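Local coordinates for protein putative TRAP PERIPLASMIC SOLUTE BINDING PROTEIN (Haemophilus influenzae, PDB 4PBQ) that probably captures sugar acids such as L-gulonate in the periplasm and hands them to a TRAP-type membrane transporter for uptake, at residues 161-171 with 181-190; 174-182 with 298-306. One frame throughout, in Å; residues are numbered along the deposited sequence.

Contact 1: residues 161-171 with 181-190. With 2UF (L-gulonate), chain D.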
loop_
_atom_site.group_PDB
_atom_site.type_symbol
_atom_site.label_atom_id
_atom_site.label_comp_id
_atom_site.label_asym_id
_atom_site.label_seq_id
_atom_site.Cartn_x
_atom_site.Cartn_y
_atom_site.Cartn_z
ATOM N N PHE A 161 -13.969 -10.655 -16.857
ATOM C CA PHE A 161 -12.580 -10.932 -16.482
ATOM C C PHE A 161 -11.899 -11.967 -17.387
ATOM O O PHE A 161 -10.655 -11.976 -17.493
ATOM C CB PHE A 161 -12.533 -11.462 -15.057
ATOM C CG PHE A 161 -12.784 -10.424 -14.003
ATOM C CD1 PHE A 161 -12.350 -9.112 -14.160
ATOM C CD2 PHE A 161 -13.454 -10.764 -12.843
ATOM C CE1 PHE A 161 -12.582 -8.177 -13.171
ATOM C CE2 PHE A 161 -13.666 -9.816 -11.846
ATOM C CZ PHE A 161 -13.238 -8.548 -12.010
ATOM N N LYS A 162 -12.677 -12.866 -17.993
ATOM C CA LYS A 162 -12.088 -13.926 -18.816
ATOM C C LYS A 162 -11.308 -13.329 -19.996
ATOM O O LYS A 162 -11.826 -12.510 -20.747
ATOM C CB LYS A 162 -13.176 -14.893 -19.302
ATOM C CG LYS A 162 -12.653 -16.032 -20.149
ATOM C CD LYS A 162 -13.770 -16.995 -20.548
ATOM C CE LYS A 162 -14.102 -17.960 -19.416
ATOM N NZ LYS A 162 -13.032 -18.996 -19.197
ATOM N N GLY A 163 -10.044 -13.708 -20.131
ATOM C CA GLY A 163 -9.214 -13.157 -21.186
ATOM C C GLY A 163 -8.460 -11.896 -20.748
ATOM O O GLY A 163 -7.551 -11.452 -21.439
ATOM N N LEU A 164 -8.849 -11.315 -19.619
ATOM C CA LEU A 164 -8.219 -10.079 -19.148
ATOM C C LEU A 164 -6.789 -10.341 -18.688
ATOM O O LEU A 164 -6.556 -11.271 -17.921
ATOM C CB LEU A 164 -9.017 -9.478 -17.995
ATOM C CG LEU A 164 -8.513 -8.108 -17.537
ATOM C CD1 LEU A 164 -8.711 -7.041 -18.617
ATOM C CD2 LEU A 164 -9.209 -7.723 -16.239
ATOM N N ARG A 165 -5.847 -9.519 -19.154
ATOM C CA ARG A 165 -4.447 -9.609 -18.734
ATOM C C ARG A 165 -4.132 -8.424 -17.845
ATOM O O ARG A 165 -4.189 -7.274 -18.282
ATOM C CB ARG A 165 -3.531 -9.632 -19.956
ATOM C CG ARG A 165 -3.791 -10.829 -20.895
ATOM C CD ARG A 165 -3.209 -10.625 -22.281
ATOM N NE ARG A 165 -3.621 -9.357 -22.858
ATOM C CZ ARG A 165 -2.935 -8.699 -23.788
ATOM N NH1 ARG A 165 -1.817 -9.209 -24.289
ATOM N NH2 ARG A 165 -3.369 -7.532 -24.227
ATOM N N LEU A 166 -3.827 -8.705 -16.589
ATOM C CA LEU A 166 -3.640 -7.623 -15.626
ATOM C C LEU A 166 -2.264 -7.711 -15.019
ATOM O O LEU A 166 -1.863 -8.773 -14.536
ATOM C CB LEU A 166 -4.690 -7.738 -14.529
ATOM C CG LEU A 166 -5.320 -6.468 -13.978
ATOM C CD1 LEU A 166 -6.062 -5.703 -15.087
ATOM C CD2 LEU A 166 -6.267 -6.787 -12.822
ATOM N N ARG A 167 -1.522 -6.605 -15.033
ATOM C CA ARG A 167 -0.329 -6.549 -14.209
ATOM C C ARG A 167 -0.738 -6.641 -12.752
ATOM O O ARG A 167 -1.718 -6.016 -12.337
ATOM C CB ARG A 167 0.450 -5.261 -14.430
ATOM C CG ARG A 167 1.643 -5.095 -13.527
ATOM C CD ARG A 167 1.325 -4.319 -12.276
ATOM N NE ARG A 167 2.486 -4.125 -11.421
ATOM C CZ ARG A 167 2.429 -3.511 -10.252
ATOM N NH1 ARG A 167 1.262 -3.025 -9.806
ATOM N NH2 ARG A 167 3.525 -3.376 -9.528
ATOM N N VAL A 168 0.025 -7.399 -11.975
ATOM C CA VAL A 168 -0.101 -7.382 -10.519
ATOM C C VAL A 168 1.262 -7.082 -9.869
ATOM O O VAL A 168 2.310 -7.199 -10.510
ATOM C CB VAL A 168 -0.687 -8.706 -9.952
ATOM C CG1 VAL A 168 -2.120 -8.911 -10.462
ATOM C CG2 VAL A 168 0.208 -9.893 -10.332
ATOM N N PRO A 169 1.248 -6.697 -8.601
ATOM C CA PRO A 169 2.548 -6.384 -7.964
ATOM C C PRO A 169 3.411 -7.612 -7.686
ATOM O O PRO A 169 3.016 -8.764 -7.983
ATOM C CB PRO A 169 2.163 -5.709 -6.653
ATOM C CG PRO A 169 0.689 -5.898 -6.485
ATOM C CD PRO A 169 0.098 -6.233 -7.818
ATOM N N LEU A 170 4.603 -7.345 -7.147
ATOM C CA LEU A 170 5.591 -8.369 -6.826
ATOM C C LEU A 170 5.259 -9.096 -5.514
ATOM O O LEU A 170 6.044 -9.092 -4.557
ATOM C CB LEU A 170 6.966 -7.709 -6.723
ATOM C CG LEU A 170 7.434 -6.990 -8.001
ATOM C CD1 LEU A 170 8.748 -6.251 -7.706
ATOM C CD2 LEU A 170 7.622 -7.927 -9.164
ATOM N N ASN A 171 4.106 -9.764 -5.525
ATOM C CA ASN A 171 3.501 -10.340 -4.343
ATOM C C ASN A 171 2.503 -11.394 -4.801
ATOM O O ASN A 171 1.535 -11.075 -5.460
ATOM C CB ASN A 171 2.820 -9.238 -3.539
ATOM C CG ASN A 171 2.112 -9.758 -2.298
ATOM O OD1 ASN A 171 1.862 -10.949 -2.142
ATOM N ND2 ASN A 171 1.768 -8.835 -1.412
HETATM N N MSE A 181 -10.199 -14.582 -9.705
HETATM C CA MSE A 181 -11.120 -13.770 -10.507
HETATM C C MSE A 181 -11.218 -14.244 -11.966
HETATM O O MSE A 181 -11.968 -13.677 -12.747
HETATM C CB MSE A 181 -10.712 -12.295 -10.502
HETATM C CG MSE A 181 -10.658 -11.609 -9.117
HETATM SE SE MSE A 181 -12.345 -11.698 -8.134
HETATM C CE MSE A 181 -11.805 -12.830 -6.649
ATOM N N ASN A 182 -10.486 -15.305 -12.304
ATOM C CA ASN A 182 -10.337 -15.810 -13.673
ATOM C C ASN A 182 -9.627 -14.795 -14.576
ATOM O O ASN A 182 -9.833 -14.779 -15.794
ATOM C CB ASN A 182 -11.697 -16.235 -14.266
ATOM C CG ASN A 182 -11.551 -17.292 -15.335
ATOM O OD1 ASN A 182 -10.515 -17.948 -15.429
ATOM N ND2 ASN A 182 -12.594 -17.472 -16.145
ATOM N N ILE A 183 -8.827 -13.926 -13.948
ATOM C CA ILE A 183 -7.949 -12.990 -14.645
ATOM C C ILE A 183 -6.594 -13.644 -14.889
ATOM O O ILE A 183 -6.155 -14.445 -14.072
ATOM C CB ILE A 183 -7.757 -11.714 -13.798
ATOM C CG1 ILE A 183 -9.074 -10.940 -13.656
ATOM C CG2 ILE A 183 -6.670 -10.816 -14.406
ATOM C CD1 ILE A 183 -9.024 -9.833 -12.595
ATOM N N ASN A 184 -5.929 -13.295 -16.002
ATOM C CA ASN A 184 -4.547 -13.736 -16.273
ATOM C C ASN A 184 -3.550 -12.695 -15.740
ATOM O O ASN A 184 -3.380 -11.661 -16.359
ATOM C CB ASN A 184 -4.307 -13.905 -17.778
ATOM C CG ASN A 184 -5.282 -14.892 -18.425
ATOM O OD1 ASN A 184 -5.646 -15.899 -17.822
ATOM N ND2 ASN A 184 -5.704 -14.603 -19.653
ATOM N N PRO A 185 -2.914 -12.963 -14.600
ATOM C CA PRO A 185 -1.982 -11.994 -14.012
ATOM C C PRO A 185 -0.605 -12.084 -14.627
ATOM O O PRO A 185 -0.189 -13.139 -15.077
ATOM C CB PRO A 185 -1.919 -12.439 -12.559
ATOM C CG PRO A 185 -2.032 -13.947 -12.665
ATOM C CD PRO A 185 -3.031 -14.173 -13.755
ATOM N N GLN A 186 0.118 -10.977 -14.604
ATOM C CA GLN A 186 1.544 -10.985 -14.862
ATOM C C GLN A 186 2.191 -10.078 -13.831
ATOM O O GLN A 186 1.998 -8.864 -13.833
ATOM C CB GLN A 186 1.929 -10.512 -16.275
ATOM C CG GLN A 186 3.489 -10.622 -16.439
ATOM C CD GLN A 186 4.022 -10.584 -17.885
ATOM O OE1 GLN A 186 3.278 -10.743 -18.854
ATOM N NE2 GLN A 186 5.326 -10.365 -18.018
ATOM N N SER A 187 2.928 -10.670 -12.920
ATOM C CA SER A 187 3.576 -9.914 -11.845
ATOM C C SER A 187 4.772 -9.161 -12.405
ATOM O O SER A 187 5.586 -9.733 -13.090
ATOM C CB SER A 187 4.023 -10.871 -10.723
ATOM O OG SER A 187 4.744 -10.203 -9.701
HETATM N N MSE A 188 4.878 -7.863 -12.115
HETATM C CA MSE A 188 6.032 -7.092 -12.559
HETATM C C MSE A 188 6.167 -5.844 -11.689
HETATM O O MSE A 188 5.194 -5.408 -11.077
HETATM C CB MSE A 188 5.893 -6.681 -14.024
HETATM C CG MSE A 188 4.748 -5.799 -14.314
HETATM SE SE MSE A 188 4.443 -5.452 -16.243
HETATM C CE MSE A 188 3.769 -7.031 -16.877
ATOM N N PRO A 189 7.363 -5.268 -11.656
ATOM C CA PRO A 189 7.516 -3.999 -10.931
ATOM C C PRO A 189 6.641 -2.906 -11.479
ATOM O O PRO A 189 6.333 -2.837 -12.673
ATOM C CB PRO A 189 8.968 -3.606 -11.202
ATOM C CG PRO A 189 9.642 -4.806 -11.720
ATOM C CD PRO A 189 8.602 -5.695 -12.316
ATOM N N LEU A 190 6.307 -1.970 -10.605
ATOM C CA LEU A 190 5.433 -0.891 -10.970
ATOM C C LEU A 190 6.015 -0.076 -12.113
ATOM O O LEU A 190 5.276 0.437 -12.949
ATOM C CB LEU A 190 5.234 -0.007 -9.731
ATOM C CG LEU A 190 4.320 1.202 -9.856
ATOM C CD1 LEU A 190 2.921 0.813 -10.179
ATOM C CD2 LEU A 190 4.388 1.998 -8.568
HETATM O O6A 2UF D . 3.436 -1.736 -7.099
HETATM C C6 2UF D . 2.289 -1.734 -6.630
HETATM O O6B 2UF D . 1.245 -1.915 -7.274
HETATM C C5 2UF D . 2.158 -1.424 -5.124
HETATM O O5 2UF D . 0.901 -0.825 -4.898
HETATM C C4 2UF D . 2.278 -2.716 -4.284
HETATM O O4 2UF D . 3.601 -3.261 -4.416
HETATM C C3 2UF D . 1.954 -2.411 -2.806
HETATM O O3 2UF D . 2.705 -1.259 -2.289
HETATM C C2 2UF D . 2.242 -3.624 -1.906
HETATM O O2 2UF D . 1.588 -3.331 -0.686
HETATM C C1 2UF D . 1.611 -4.933 -2.472
HETATM O O1 2UF D . 1.793 -5.962 -1.486
HETATM O O HOH W 1 -8.865 -15.513 -18.209
#
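I183 sets its CD1 methyl over one face of the F161 ring, 4.0 Å from the ring centroid, and its CG2 against CB of L166. A branched aliphatic chain suits this buried corner because it can serve both neighbours at once; F161 CD2 also lies beside CB of selenomethionine M181. From here strands 165-168 and 184-187 run parallel, paired by backbone bonds from N184 N to L164 O through M188 N to V168 O. S187 OG continues the pairing, donating to P169 O at 2.8 Å from above the carbonyl plane.

At the far end, a bend at chi2 (-93°) turns the R167 guanidinium along 181-190, where NE (3.0 Å) and NH2 (3.1 Å) grip M188 O side-on, close to the guanidinium plane. NH1 meets O6B of L-gulonate at 2.8 Å and NH2 meets O6A at 2.9 Å. Arginine fits because one flat group can serve carbonyl and carboxylate together.

The outer side of the F161 end is looser and solvent-exposed. G163 takes positive phi (91°) in a type II turn, where a side chain would jam against the preceding carbonyl; N182 (phi 64°) closes a Schellman motif. A water accepts from G163 N and donates to N182 O and, at a longer 3.3 Å, to N184 OD1. Helix 172-180 completes a beta-alpha-beta unit, strand 136-151 meets F161 and L166, and helix 292-312 lies against M181.

Contact 2: residues 174-182 with 298-306; sequences FVDWAKAMN and MVNASKVLY. With 2UF (L-gulonate), chain D.
A301 O and A180 O share one water, which donates to the former at 2.7 Å and to the latter at 3.1 Å, bridging two helix backbones where they come nearest. Small residues allow this approach: the CA atoms of A180 and A301 are 6.0 Å apart, A301 CB rests on A180 O, and A180 CB meets V304 CG1 at 3.7 Å. The rest is van der Waals packing of aliphatic groups on each other and on backbone carbonyls. L305, with CG anti to its carbonyl carbon (chi1 -56°), reaches over the helix 174-180 backbone; its CD2 touches D176 O and CB, while CD1 lies near the plane of the W177 ring at its edge, 4.1 Å from W177 CB.

On the other flank, the bent chain of selenomethionine M181 brings CE to 3.4 Å from M298 O. This unbranched selenoether chain lies alongside A301 and S302, and its CG sits over one face of the W177 indole. S302 OG turns back to V299 O, satisfying the hydroxyl within its own helix.

The helix segments cross at 134°. Helix 172-180 meets helix 292-312 on one side and the strands on the other, through V175 on V168 and P185; W177 reaches L166 and I149 of strand 136-151 and stacks on H229.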
loop_
_atom_site.group_PDB
_atom_site.type_symbol
_atom_site.label_atom_id
_atom_site.label_comp_id
_atom_site.label_asym_id
_atom_site.label_seq_id
_atom_site.Cartn_x
_atom_site.Cartn_y
_atom_site.Cartn_z
ATOM N N PHE A 174 -1.408 -11.344 -4.898
ATOM C CA PHE A 174 -2.128 -10.645 -5.931
ATOM C C PHE A 174 -2.222 -11.500 -7.191
ATOM O O PHE A 174 -3.221 -11.428 -7.929
ATOM C CB PHE A 174 -1.436 -9.311 -6.241
ATOM C CG PHE A 174 -1.635 -8.276 -5.178
ATOM C CD1 PHE A 174 -0.907 -8.311 -3.980
ATOM C CD2 PHE A 174 -2.546 -7.257 -5.376
ATOM C CE1 PHE A 174 -1.096 -7.337 -3.008
ATOM C CE2 PHE A 174 -2.727 -6.273 -4.406
ATOM C CZ PHE A 174 -2.020 -6.327 -3.221
ATOM N N VAL A 175 -1.193 -12.315 -7.425
ATOM C CA VAL A 175 -1.256 -13.308 -8.480
ATOM C C VAL A 175 -2.425 -14.249 -8.180
ATOM O O VAL A 175 -3.241 -14.540 -9.056
ATOM C CB VAL A 175 0.060 -14.106 -8.639
ATOM C CG1 VAL A 175 -0.071 -15.103 -9.772
ATOM C CG2 VAL A 175 1.251 -13.177 -8.907
ATOM N N ASP A 176 -2.481 -14.779 -6.962
ATOM C CA ASP A 176 -3.570 -15.692 -6.578
ATOM C C ASP A 176 -4.957 -15.037 -6.625
ATOM O O ASP A 176 -5.936 -15.648 -7.083
ATOM C CB ASP A 176 -3.292 -16.277 -5.196
ATOM C CG ASP A 176 -2.066 -17.172 -5.169
ATOM O OD1 ASP A 176 -1.610 -17.663 -6.240
ATOM O OD2 ASP A 176 -1.578 -17.406 -4.051
ATOM N N TRP A 177 -5.040 -13.794 -6.157
ATOM C CA TRP A 177 -6.280 -13.033 -6.232
ATOM C C TRP A 177 -6.762 -12.958 -7.685
ATOM O O TRP A 177 -7.926 -13.239 -7.998
ATOM C CB TRP A 177 -6.092 -11.622 -5.632
ATOM C CG TRP A 177 -7.199 -10.701 -6.038
ATOM C CD1 TRP A 177 -8.431 -10.601 -5.464
ATOM C CD2 TRP A 177 -7.191 -9.778 -7.137
ATOM N NE1 TRP A 177 -9.202 -9.693 -6.139
ATOM C CE2 TRP A 177 -8.461 -9.166 -7.171
ATOM C CE3 TRP A 177 -6.240 -9.429 -8.106
ATOM C CZ2 TRP A 177 -8.810 -8.221 -8.135
ATOM C CZ3 TRP A 177 -6.585 -8.474 -9.065
ATOM C CH2 TRP A 177 -7.854 -7.877 -9.060
ATOM N N ALA A 178 -5.854 -12.614 -8.591
ATOM C CA ALA A 178 -6.228 -12.451 -9.982
ATOM C C ALA A 178 -6.718 -13.772 -10.560
ATOM O O ALA A 178 -7.723 -13.803 -11.243
ATOM C CB ALA A 178 -5.084 -11.903 -10.797
ATOM N N LYS A 179 -6.037 -14.855 -10.240
ATOM C CA LYS A 179 -6.472 -16.161 -10.746
ATOM C C LYS A 179 -7.835 -16.568 -10.185
ATOM O O LYS A 179 -8.629 -17.242 -10.855
ATOM C CB LYS A 179 -5.406 -17.224 -10.455
ATOM C CG LYS A 179 -4.080 -16.943 -11.216
ATOM C CD LYS A 179 -2.997 -17.937 -10.901
ATOM C CE LYS A 179 -3.293 -19.255 -11.603
ATOM N NZ LYS A 179 -2.070 -20.049 -11.769
ATOM N N ALA A 180 -8.124 -16.181 -8.951
ATOM C CA ALA A 180 -9.436 -16.469 -8.367
ATOM C C ALA A 180 -10.560 -15.704 -9.079
ATOM O O ALA A 180 -11.727 -16.120 -9.041
ATOM C CB ALA A 180 -9.443 -16.148 -6.858
HETATM N N MSE A 181 -10.199 -14.582 -9.705
HETATM C CA MSE A 181 -11.120 -13.770 -10.507
HETATM C C MSE A 181 -11.218 -14.244 -11.966
HETATM O O MSE A 181 -11.968 -13.677 -12.747
HETATM C CB MSE A 181 -10.712 -12.295 -10.502
HETATM C CG MSE A 181 -10.658 -11.609 -9.117
HETATM SE SE MSE A 181 -12.345 -11.698 -8.134
HETATM C CE MSE A 181 -11.805 -12.830 -6.649
ATOM N N ASN A 182 -10.486 -15.305 -12.304
ATOM C CA ASN A 182 -10.337 -15.810 -13.673
ATOM C C ASN A 182 -9.627 -14.795 -14.576
ATOM O O ASN A 182 -9.833 -14.779 -15.794
ATOM C CB ASN A 182 -11.697 -16.235 -14.266
ATOM C CG ASN A 182 -11.551 -17.292 -15.335
ATOM O OD1 ASN A 182 -10.515 -17.948 -15.429
ATOM N ND2 ASN A 182 -12.594 -17.472 -16.145
HETATM N N MSE A 298 -17.484 -11.185 -7.055
HETATM C CA MSE A 298 -16.064 -10.984 -6.731
HETATM C C MSE A 298 -15.769 -11.427 -5.287
HETATM O O MSE A 298 -14.741 -12.083 -5.003
HETATM C CB MSE A 298 -15.672 -9.520 -6.936
HETATM C CG MSE A 298 -15.557 -9.115 -8.396
HETATM SE SE MSE A 298 -14.716 -7.361 -8.591
HETATM C CE MSE A 298 -16.270 -6.240 -8.394
ATOM N N VAL A 299 -16.665 -11.062 -4.375
ATOM C CA VAL A 299 -16.499 -11.436 -2.994
ATOM C C VAL A 299 -16.522 -12.949 -2.851
ATOM O O VAL A 299 -15.653 -13.535 -2.209
ATOM C CB VAL A 299 -17.546 -10.770 -2.096
ATOM C CG1 VAL A 299 -17.459 -11.326 -0.687
ATOM C CG2 VAL A 299 -17.324 -9.253 -2.088
ATOM N N ASN A 300 -17.508 -13.595 -3.464
ATOM C CA ASN A 300 -17.613 -15.037 -3.353
ATOM C C ASN A 300 -16.384 -15.718 -3.941
ATOM O O ASN A 300 -15.872 -16.692 -3.378
ATOM C CB ASN A 300 -18.893 -15.525 -4.038
ATOM C CG ASN A 300 -20.135 -15.179 -3.249
ATOM O OD1 ASN A 300 -20.062 -14.930 -2.047
ATOM N ND2 ASN A 300 -21.287 -15.167 -3.917
ATOM N N ALA A 301 -15.905 -15.196 -5.068
ATOM C CA ALA A 301 -14.747 -15.785 -5.747
ATOM C C ALA A 301 -13.476 -15.680 -4.886
ATOM O O ALA A 301 -12.577 -16.502 -5.001
ATOM C CB ALA A 301 -14.521 -15.098 -7.097
ATOM N N SER A 302 -13.410 -14.663 -4.037
ATOM C CA SER A 302 -12.217 -14.448 -3.218
ATOM C C SER A 302 -12.111 -15.432 -2.054
ATOM O O SER A 302 -11.052 -15.560 -1.471
ATOM C CB SER A 302 -12.154 -13.005 -2.692
ATOM O OG SER A 302 -13.105 -12.776 -1.676
ATOM N N LYS A 303 -13.196 -16.128 -1.722
ATOM C CA LYS A 303 -13.195 -16.993 -0.552
ATOM C C LYS A 303 -12.148 -18.101 -0.680
ATOM O O LYS A 303 -11.587 -18.550 0.310
ATOM C CB LYS A 303 -14.584 -17.574 -0.335
ATOM C CG LYS A 303 -14.672 -18.634 0.732
ATOM C CD LYS A 303 -14.740 -18.048 2.111
ATOM C CE LYS A 303 -15.652 -18.886 2.985
ATOM N NZ LYS A 303 -15.350 -20.343 2.871
ATOM N N VAL A 304 -11.873 -18.539 -1.901
ATOM C CA VAL A 304 -10.879 -19.591 -2.103
ATOM C C VAL A 304 -9.516 -19.179 -1.504
ATOM O O VAL A 304 -8.753 -20.026 -1.032
ATOM C CB VAL A 304 -10.737 -19.920 -3.602
ATOM C CG1 VAL A 304 -10.023 -18.779 -4.327
ATOM C CG2 VAL A 304 -10.015 -21.241 -3.810
ATOM N N LEU A 305 -9.227 -17.881 -1.480
ATOM C CA LEU A 305 -7.954 -17.405 -0.944
ATOM C C LEU A 305 -7.900 -17.667 0.553
ATOM O O LEU A 305 -6.884 -18.129 1.070
ATOM C CB LEU A 305 -7.741 -15.924 -1.227
ATOM C CG LEU A 305 -7.814 -15.518 -2.702
ATOM C CD1 LEU A 305 -7.856 -14.009 -2.792
ATOM C CD2 LEU A 305 -6.638 -16.078 -3.448
ATOM N N TYR A 306 -9.008 -17.377 1.235
ATOM C CA TYR A 306 -9.113 -17.562 2.669
ATOM C C TYR A 306 -9.116 -19.023 3.033
ATOM O O TYR A 306 -8.499 -19.421 4.026
ATOM C CB TYR A 306 -10.376 -16.888 3.199
ATOM C CG TYR A 306 -10.247 -15.389 3.326
ATOM C CD1 TYR A 306 -10.537 -14.546 2.251
ATOM C CD2 TYR A 306 -9.846 -14.822 4.516
ATOM C CE1 TYR A 306 -10.402 -13.147 2.382
ATOM C CE2 TYR A 306 -9.698 -13.466 4.648
ATOM C CZ TYR A 306 -9.981 -12.627 3.583
ATOM O OH TYR A 306 -9.835 -11.269 3.802
HETATM O O6A 2UF D . 3.436 -1.736 -7.099
HETATM C C6 2UF D . 2.289 -1.734 -6.630
HETATM O O6B 2UF D . 1.245 -1.915 -7.274
HETATM C C5 2UF D . 2.158 -1.424 -5.124
HETATM O O5 2UF D . 0.901 -0.825 -4.898
HETATM C C4 2UF D . 2.278 -2.716 -4.284
HETATM O O4 2UF D . 3.601 -3.261 -4.416
HETATM C C3 2UF D . 1.954 -2.411 -2.806
HETATM O O3 2UF D . 2.705 -1.259 -2.289
HETATM C C2 2UF D . 2.242 -3.624 -1.906
HETATM O O2 2UF D . 1.588 -3.331 -0.686
HETATM C C1 2UF D . 1.611 -4.933 -2.472
HETATM O O1 2UF D . 1.793 -5.962 -1.486
HETATM O O HOH W 2 -12.588 -18.347 -6.987
#

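The strands of contact 1 and helix 292-312 of contact 2 pack on roughly opposite sides of helix 172-180; the contacts' centres are about 12 Å apart, and they share M181 and N182. The helix links the strands in the chain; P185 CB packs on A178 CB at 3.7 Å, and I183 N probably bonds to A178 O at 2.9 Å. Both contacts reach the L-gulonate. Contact 1 supplies R167 at the carboxylate and N171, whose ND2 donates to O1 at 2.9 Å, while F174 of contact 2 brings CE1 to 3.5 Å from O1. P169, also in the pocket, sets CG 3.6 Å from F174 CG. E72, E104, Y32, N207, R147 and L91 also hydrogen-bond to the ligand.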